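Local coordinates for alpha-fucosidase GH29 (Fusarium graminearum, PDB 4PSR), which hydrolyses alpha-L-fucosides, probably including the alpha-1,6-linked fucose on the reducing-end N-acetylglucosamine of glycoprotein glycans, at residues A[67-70]-A[71-74]; A[285-289]-A[290-294]; A[359-362]-A[363-366]. All coordinates share one frame; numbering follows the deposited sequence. Where two conformers were deposited one is given.

Contact 1: A[67-70]-A[71-74]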
loop_
_atom_site.group_PDB
_atom_site.type_symbol
_atom_site.label_atom_id
_atom_site.label_comp_id
_atom_site.label_asym_id
_atom_site.label_seq_id
_atom_site.Cartn_x
_atom_site.Cartn_y
_atom_site.Cartn_z
ATOM N N TYR A 67 -33.667 6.683 11.791
ATOM C CA TYR A 67 -33.352 6.829 13.215
ATOM C C TYR A 67 -34.033 8.036 13.841
ATOM O O TYR A 67 -34.765 7.910 14.835
ATOM C CB TYR A 67 -31.836 6.934 13.399
ATOM C CG TYR A 67 -31.102 5.775 12.796
ATOM C CD1 TYR A 67 -31.143 4.510 13.379
ATOM C CD2 TYR A 67 -30.388 5.919 11.603
ATOM C CE1 TYR A 67 -30.473 3.417 12.800
ATOM C CE2 TYR A 67 -29.739 4.841 11.026
ATOM C CZ TYR A 67 -29.779 3.591 11.621
ATOM O OH TYR A 67 -29.115 2.545 11.024
ATOM N N GLY A 68 -33.790 9.204 13.270
ATOM C CA GLY A 68 -34.363 10.443 13.759
ATOM C C GLY A 68 -33.464 11.563 13.302
ATOM O O GLY A 68 -32.388 11.316 12.778
ATOM N N PRO A 69 -33.880 12.814 13.487
ATOM C CA PRO A 69 -32.965 13.899 13.129
ATOM C C PRO A 69 -31.614 13.758 13.844
ATOM O O PRO A 69 -31.605 13.390 15.016
ATOM C CB PRO A 69 -33.716 15.166 13.574
ATOM C CG PRO A 69 -34.789 14.697 14.479
ATOM C CD PRO A 69 -35.119 13.298 14.117
ATOM N N PRO A 70 -30.497 14.038 13.149
ATOM C CA PRO A 70 -29.208 13.754 13.793
ATOM C C PRO A 70 -28.939 14.610 15.021
ATOM O O PRO A 70 -28.107 14.287 15.868
ATOM C CB PRO A 70 -28.186 14.048 12.696
ATOM C CG PRO A 70 -28.908 14.807 11.645
ATOM C CD PRO A 70 -30.343 14.376 11.727
ATOM N N GLU A 71 -29.648 15.742 15.130
ATOM C CA GLU A 71 -29.532 16.588 16.319
ATOM C C GLU A 71 -30.130 15.952 17.592
ATOM O O GLU A 71 -29.767 16.338 18.717
ATOM C CB GLU A 71 -30.188 17.953 16.055
ATOM C CG GLU A 71 -29.546 18.770 14.910
ATOM C CD GLU A 71 -29.978 18.339 13.501
ATOM O OE1 GLU A 71 -30.885 17.499 13.362
ATOM O OE2 GLU A 71 -29.413 18.872 12.524
ATOM N N GLU A 72 -31.042 15.001 17.410
ATOM C CA GLU A 72 -31.618 14.215 18.506
ATOM C C GLU A 72 -30.996 12.804 18.597
ATOM O O GLU A 72 -30.748 12.312 19.694
ATOM C CB GLU A 72 -33.141 14.091 18.331
ATOM C CG GLU A 72 -33.884 15.445 18.229
ATOM C CD GLU A 72 -35.376 15.286 17.958
ATOM O OE1 GLU A 72 -36.102 16.302 18.005
ATOM O OE2 GLU A 72 -35.823 14.149 17.689
ATOM N N TRP A 73 -30.760 12.172 17.450
ATOM C CA TRP A 73 -30.233 10.798 17.370
ATOM C C TRP A 73 -28.828 10.929 16.792
ATOM O O TRP A 73 -28.605 10.742 15.591
ATOM C CB TRP A 73 -31.125 9.953 16.469
ATOM C CG TRP A 73 -31.207 8.470 16.770
ATOM C CD1 TRP A 73 -32.274 7.831 17.305
ATOM C CD2 TRP A 73 -30.208 7.452 16.533
ATOM N NE1 TRP A 73 -32.032 6.485 17.404
ATOM C CE2 TRP A 73 -30.765 6.227 16.935
ATOM C CE3 TRP A 73 -28.905 7.458 16.002
ATOM C CZ2 TRP A 73 -30.072 5.018 16.847
ATOM C CZ3 TRP A 73 -28.215 6.238 15.911
ATOM C CH2 TRP A 73 -28.808 5.042 16.321
ATOM N N GLY A 74 -27.884 11.314 17.643
ATOM C CA GLY A 74 -26.536 11.581 17.205
ATOM C C GLY A 74 -25.711 10.319 16.989
ATOM O O GLY A 74 -26.117 9.194 17.337
#

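Contact 2: A[285-289]-A[290-294]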
loop_
_atom_site.group_PDB
_atom_site.type_symbol
_atom_site.label_atom_id
_atom_site.label_comp_id
_atom_site.label_asym_id
_atom_site.label_seq_id
_atom_site.Cartn_x
_atom_site.Cartn_y
_atom_site.Cartn_z
ATOM N N ASP A 285 5.733 6.123 2.309
ATOM C CA ASP A 285 4.643 6.808 1.607
ATOM C C ASP A 285 3.571 5.819 1.189
ATOM O O ASP A 285 3.878 4.766 0.592
ATOM C CB ASP A 285 5.145 7.490 0.309
ATOM C CG ASP A 285 6.010 8.712 0.536
ATOM O OD1 ASP A 285 6.532 8.925 1.641
ATOM O OD2 ASP A 285 6.210 9.414 -0.485
ATOM N N ASP A 286 2.311 6.153 1.467
ATOM C CA ASP A 286 1.159 5.316 1.125
ATOM C C ASP A 286 0.360 6.040 0.052
ATOM O O ASP A 286 -0.289 7.071 0.293
ATOM C CB ASP A 286 0.332 5.076 2.388
ATOM C CG ASP A 286 -0.830 4.178 2.164
ATOM O OD1 ASP A 286 -1.900 4.434 2.793
ATOM O OD2 ASP A 286 -0.704 3.201 1.403
ATOM N N TRP A 287 0.467 5.556 -1.171
ATOM C CA TRP A 287 -0.170 6.195 -2.307
ATOM C C TRP A 287 -1.646 5.967 -2.359
ATOM O O TRP A 287 -2.149 4.936 -1.886
ATOM C CB TRP A 287 0.443 5.648 -3.593
ATOM C CG TRP A 287 1.755 6.274 -3.917
ATOM C CD1 TRP A 287 2.911 6.143 -3.226
ATOM C CD2 TRP A 287 2.038 7.154 -5.006
ATOM N NE1 TRP A 287 3.910 6.878 -3.814
ATOM C CE2 TRP A 287 3.392 7.515 -4.909
ATOM C CE3 TRP A 287 1.275 7.673 -6.057
ATOM C CZ2 TRP A 287 4.010 8.370 -5.830
ATOM C CZ3 TRP A 287 1.888 8.539 -6.956
ATOM C CH2 TRP A 287 3.237 8.862 -6.846
ATOM N N GLU A 288 -2.337 6.912 -3.004
ATOM C CA GLU A 288 -3.771 6.814 -3.246
ATOM C C GLU A 288 -4.107 5.541 -4.011
ATOM O O GLU A 288 -3.288 5.012 -4.739
ATOM C CB GLU A 288 -4.242 8.036 -4.049
ATOM C CG GLU A 288 -3.651 8.139 -5.442
ATOM C CD GLU A 288 -3.691 9.559 -5.990
ATOM O OE1 GLU A 288 -4.674 10.282 -5.713
ATOM O OE2 GLU A 288 -2.729 9.954 -6.685
ATOM N N ARG A 289 -5.351 5.090 -3.885
ATOM C CA ARG A 289 -5.782 3.844 -4.517
ATOM C C ARG A 289 -5.442 3.778 -6.014
ATOM O O ARG A 289 -5.643 4.731 -6.766
ATOM C CB ARG A 289 -7.275 3.663 -4.282
ATOM C CG ARG A 289 -7.778 2.269 -4.543
ATOM C CD ARG A 289 -9.230 2.231 -4.202
ATOM N NE ARG A 289 -9.805 0.935 -4.497
ATOM C CZ ARG A 289 -11.065 0.630 -4.223
ATOM N NH1 ARG A 289 -11.836 1.547 -3.648
ATOM N NH2 ARG A 289 -11.527 -0.579 -4.508
ATOM N N GLY A 290 -4.903 2.641 -6.438
ATOM C CA GLY A 290 -4.391 2.501 -7.793
ATOM C C GLY A 290 -2.879 2.576 -7.816
ATOM O O GLY A 290 -2.245 1.999 -8.705
ATOM N N GLY A 291 -2.295 3.308 -6.857
ATOM C CA GLY A 291 -0.858 3.536 -6.819
ATOM C C GLY A 291 -0.317 4.453 -7.909
ATOM O O GLY A 291 -1.082 5.022 -8.692
ATOM N N PRO A 292 1.002 4.577 -7.998
ATOM C CA PRO A 292 1.643 5.418 -9.016
ATOM C C PRO A 292 1.557 4.815 -10.426
ATOM O O PRO A 292 1.451 3.604 -10.595
ATOM C CB PRO A 292 3.103 5.463 -8.550
ATOM C CG PRO A 292 3.289 4.113 -7.885
ATOM C CD PRO A 292 2.001 3.876 -7.166
ATOM N N SER A 293 1.632 5.651 -11.448
ATOM C CA SER A 293 1.632 5.163 -12.818
ATOM C C SER A 293 2.998 4.614 -13.207
ATOM O O SER A 293 3.121 3.837 -14.151
ATOM C CB SER A 293 1.248 6.290 -13.778
ATOM O OG SER A 293 2.172 7.352 -13.661
ATOM N N ASN A 294 4.019 5.014 -12.471
ATOM C CA ASN A 294 5.390 4.633 -12.762
ATOM C C ASN A 294 6.070 3.879 -11.624
ATOM O O ASN A 294 5.537 3.779 -10.534
ATOM C CB ASN A 294 6.207 5.906 -13.012
ATOM C CG ASN A 294 6.226 6.839 -11.807
ATOM O OD1 ASN A 294 5.224 7.013 -11.125
ATOM N ND2 ASN A 294 7.381 7.463 -11.555
HETATM O O HOH W 1 -3.937 5.770 -8.690
#

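Contact 3: A[359-362]-A[363-366]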
loop_
_atom_site.group_PDB
_atom_site.type_symbol
_atom_site.label_atom_id
_atom_site.label_comp_id
_atom_site.label_asym_id
_atom_site.label_seq_id
_atom_site.Cartn_x
_atom_site.Cartn_y
_atom_site.Cartn_z
ATOM N N LEU A 359 -10.575 -13.579 -1.480
ATOM C CA LEU A 359 -9.388 -13.856 -0.686
ATOM C C LEU A 359 -8.860 -15.262 -0.974
ATOM O O LEU A 359 -7.664 -15.453 -1.097
ATOM C CB LEU A 359 -9.695 -13.730 0.816
ATOM C CG LEU A 359 -9.917 -12.286 1.259
ATOM C CD1 LEU A 359 -10.551 -12.252 2.619
ATOM C CD2 LEU A 359 -8.622 -11.535 1.288
ATOM N N ASN A 360 -9.763 -16.251 -1.080
ATOM C CA ASN A 360 -9.361 -17.620 -1.423
ATOM C C ASN A 360 -8.625 -17.661 -2.772
ATOM O O ASN A 360 -7.587 -18.334 -2.927
ATOM C CB ASN A 360 -10.578 -18.531 -1.529
ATOM C CG ASN A 360 -11.267 -18.829 -0.218
ATOM O OD1 ASN A 360 -10.763 -18.607 0.883
ATOM N ND2 ASN A 360 -12.458 -19.373 -0.341
ATOM N N ASP A 361 -9.142 -16.927 -3.753
ATOM C CA ASP A 361 -8.552 -16.884 -5.089
ATOM C C ASP A 361 -7.178 -16.200 -5.106
ATOM O O ASP A 361 -6.264 -16.632 -5.800
ATOM C CB ASP A 361 -9.446 -16.144 -6.101
ATOM C CG ASP A 361 -10.704 -16.906 -6.476
ATOM O OD1 ASP A 361 -10.759 -18.127 -6.210
ATOM O OD2 ASP A 361 -11.623 -16.271 -7.056
ATOM N N ILE A 362 -7.024 -15.097 -4.366
ATOM C CA ILE A 362 -5.686 -14.505 -4.227
ATOM C C ILE A 362 -4.712 -15.516 -3.607
ATOM O O ILE A 362 -3.573 -15.636 -4.045
ATOM C CB ILE A 362 -5.749 -13.187 -3.388
ATOM C CG1 ILE A 362 -6.585 -12.135 -4.111
ATOM C CG2 ILE A 362 -4.335 -12.683 -3.108
ATOM C CD1 ILE A 362 -6.968 -10.982 -3.167
ATOM N N GLY A 363 -5.169 -16.211 -2.579
ATOM C CA GLY A 363 -4.341 -17.214 -1.919
ATOM C C GLY A 363 -3.932 -18.366 -2.822
ATOM O O GLY A 363 -2.815 -18.847 -2.733
ATOM N N ASP A 364 -4.836 -18.810 -3.686
ATOM C CA ASP A 364 -4.505 -19.847 -4.657
ATOM C C ASP A 364 -3.393 -19.345 -5.562
ATOM O O ASP A 364 -2.421 -20.064 -5.842
ATOM C CB ASP A 364 -5.729 -20.196 -5.501
ATOM C CG ASP A 364 -6.737 -21.080 -4.765
ATOM O OD1 ASP A 364 -6.468 -21.516 -3.631
ATOM O OD2 ASP A 364 -7.811 -21.347 -5.344
ATOM N N PHE A 365 -3.512 -18.101 -6.029
ATOM C CA PHE A 365 -2.463 -17.527 -6.876
ATOM C C PHE A 365 -1.112 -17.457 -6.177
ATOM O O PHE A 365 -0.103 -17.900 -6.710
ATOM C CB PHE A 365 -2.843 -16.114 -7.378
ATOM C CG PHE A 365 -1.774 -15.509 -8.239
ATOM C CD1 PHE A 365 -1.683 -15.865 -9.583
ATOM C CD2 PHE A 365 -0.823 -14.662 -7.722
ATOM C CE1 PHE A 365 -0.693 -15.377 -10.394
ATOM C CE2 PHE A 365 0.192 -14.177 -8.542
ATOM C CZ PHE A 365 0.260 -14.538 -9.878
ATOM N N LEU A 366 -1.093 -16.926 -4.959
ATOM C CA LEU A 366 0.163 -16.755 -4.223
ATOM C C LEU A 366 0.803 -18.077 -3.738
ATOM O O LEU A 366 2.012 -18.181 -3.673
ATOM C CB LEU A 366 -0.018 -15.755 -3.070
ATOM C CG LEU A 366 -0.232 -14.291 -3.491
ATOM C CD1 LEU A 366 -0.595 -13.389 -2.302
ATOM C CD2 LEU A 366 1.015 -13.781 -4.227
HETATM O O HOH W 2 -7.099 -20.606 -1.490
HETATM O O HOH W 3 -10.264 -20.375 -4.548
#

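Contact 1: A[67-70]-A[71-74]
Tyr-67 places CG beside its own backbone N (chi1 -56°), while Trp-73 swings CG roughly trans to its N (chi1 -150°). These two settings bring Tyr-67 CB over one face of the indole, with the phenol ring oblique to it. Tyr-67 CB sits above the five-membered ring of Trp-73, 3.6 Å from its centroid and close to the ring normal, a CH-pi contact. Further out, Tyr-67 CD1 lies 3.7 Å from Trp-73 CZ2. The phenol and the six-membered ring meet obliquely, planes at 35°. Phe-78 meets both rings edge-to-face, and Trp-73 NE1 is satisfied by Lys-83 O.

The backbone turn makes this meeting possible. Pro-69 O takes two N-H groups, from Glu-72 N at 2.9 Å and from Trp-73 N at 2.8 Å. The Trp-73 bond is nearly straight. The Glu-72 donor instead stands above the carbonyl plane. Together they close a tight turn and bring Trp-73 back against Tyr-67.

The glutamates lie near the prolines. Glu-72 runs extended beyond CG, and its OE2 comes 3.4 Å from Pro-69 CG. The Glu-71 chain bends at its second torsion and runs beside the Pro-70 ring, with OE1 3.6 Å from Pro-70 CD. Its other oxygen, OE2, forms a salt bridge with Arg-60 of helix 58-66.

Gly-68 has positive phi, at backbone angles that favour glycine, and is the first residue to leave helical geometry after that helix. The two bonds to Pro-69 O define an alpha-turn with a beta-turn nested in it. This is a compact reversal in the loop between helices 58-66 and 76-80.

Contact 2: A[285-289]-A[290-294]
Trp-287 and Pro-292 cross at about a right angle, with the proline ring set against one face of the indole. Pro-292 CB stands 3.7 Å from the centroid of the six-membered ring and only 12° off its normal, a clear CH-pi contact. The placement is offset toward the rim, so the nearest indole atom is CZ3, at 3.7 Å from Pro-292 CB. Pro-292 CD reaches back over the ring fusion, 3.9 Å from Trp-287 CD2. The indole takes this position because its CG lies beside the backbone N (chi1 -80°). Elsewhere the same indole stacks with His-273 and meets Trp-300 edge-to-face.

The chain returns to the indole through a type II beta turn, Glu-288 to Gly-291. It is closed by Gly-291 N to Glu-288 O at 2.9 Å, with the donor in the carbonyl plane. Gly-290 and Gly-291 both have positive phi, a region that favours glycine. The turn follows the sixth strand of the parallel TIM barrel, 284-287, at the C-terminal end of the strands, where active sites of this fold lie. The chain then passes to strand 300-305 through a loop without a helix.

A water donates to Arg-289 O at 2.8 Å and to Gly-291 O at 3.0 Å, linking two carbonyls of the turn.

The CB of Arg-289 points away from residues 290-294, although it still touches Gly-290 N. CG is anti to the backbone N (chi1 -164°), and the chain runs extended from there to NE. The guanidinium makes a cation-pi contact with Trp-311, which lies beside the bound fucose, consistent with a second-shell place for Arg-289. NE forms a salt bridge with Asp-304, and NH2 bonds to Ser-307 O.

Contact 3: A[359-362]-A[363-366]
Gly-363 opens the second half of this helical stretch and continues the helix from 359-362. Its N donates to Leu-359 O at 3.0 Å, the first of the four N-H(i+4) to O(i) bonds between the two segments.

Asp-364 N continues the pattern to Asn-360 O at 2.9 Å. Its carboxylate folds back beside its own N (chi1 -77°), toward the preceding turn. There Asp-364 OD2 comes 4.5 Å from Asp-361 OD1, two like charges on the exposed side. A water donates to both of these oxygens and may ease their repulsion. Asp-364 was modelled in two conformers, so this bridge is doubtful. The other oxygen of the earlier acid, Asp-361 OD2, forms a salt bridge with Lys-357 NZ and a hydrogen bond with Ser-322 OG.

Phe-365 N bonds to Asp-361 O at 3.1 Å. With CG trans to its N (chi1 180°), the ring leads away from residues 359-362. Phe-365 CB alone stays close, 3.4 Å from Ile-362 O.

Leu-366 N completes the series to Ile-362 O at 2.9 Å, with the donor in the carbonyl plane. The two side chains lie side by side and point the same way. Ile-362 CG2 meets Leu-366 CD1 at 3.9 Å, forming an apolar stripe one turn long.

That stripe faces the barrel. Ile-362 and Leu-366 both touch Phe-29 of strand 29-33, and Ile-362 also reaches Leu-341 of strand 337-343. Phe-365 packs on Val-326 and Leu-330 of helix 322-334, which lies alongside.

All three contacts belong to the TIM-barrel part of the enzyme and come in numerical order along the chain. Contact 1 is peripheral, in the loop between helices 58-66 and 76-80, about 37 Å between its centre and that of the chain. Contact 2 follows the sixth barrel strand and is the most central. Contact 3 lies on helix 353-369, which follows the eighth strand and packs outside the barrel. Centres of contacts 2 and 3 are about 23 Å apart; those of contacts 1 and 2, about 38 Å. None touches another. They thus sample an outlying loop, the substrate-side mouth and the outer helical layer of one TIM-barrel domain.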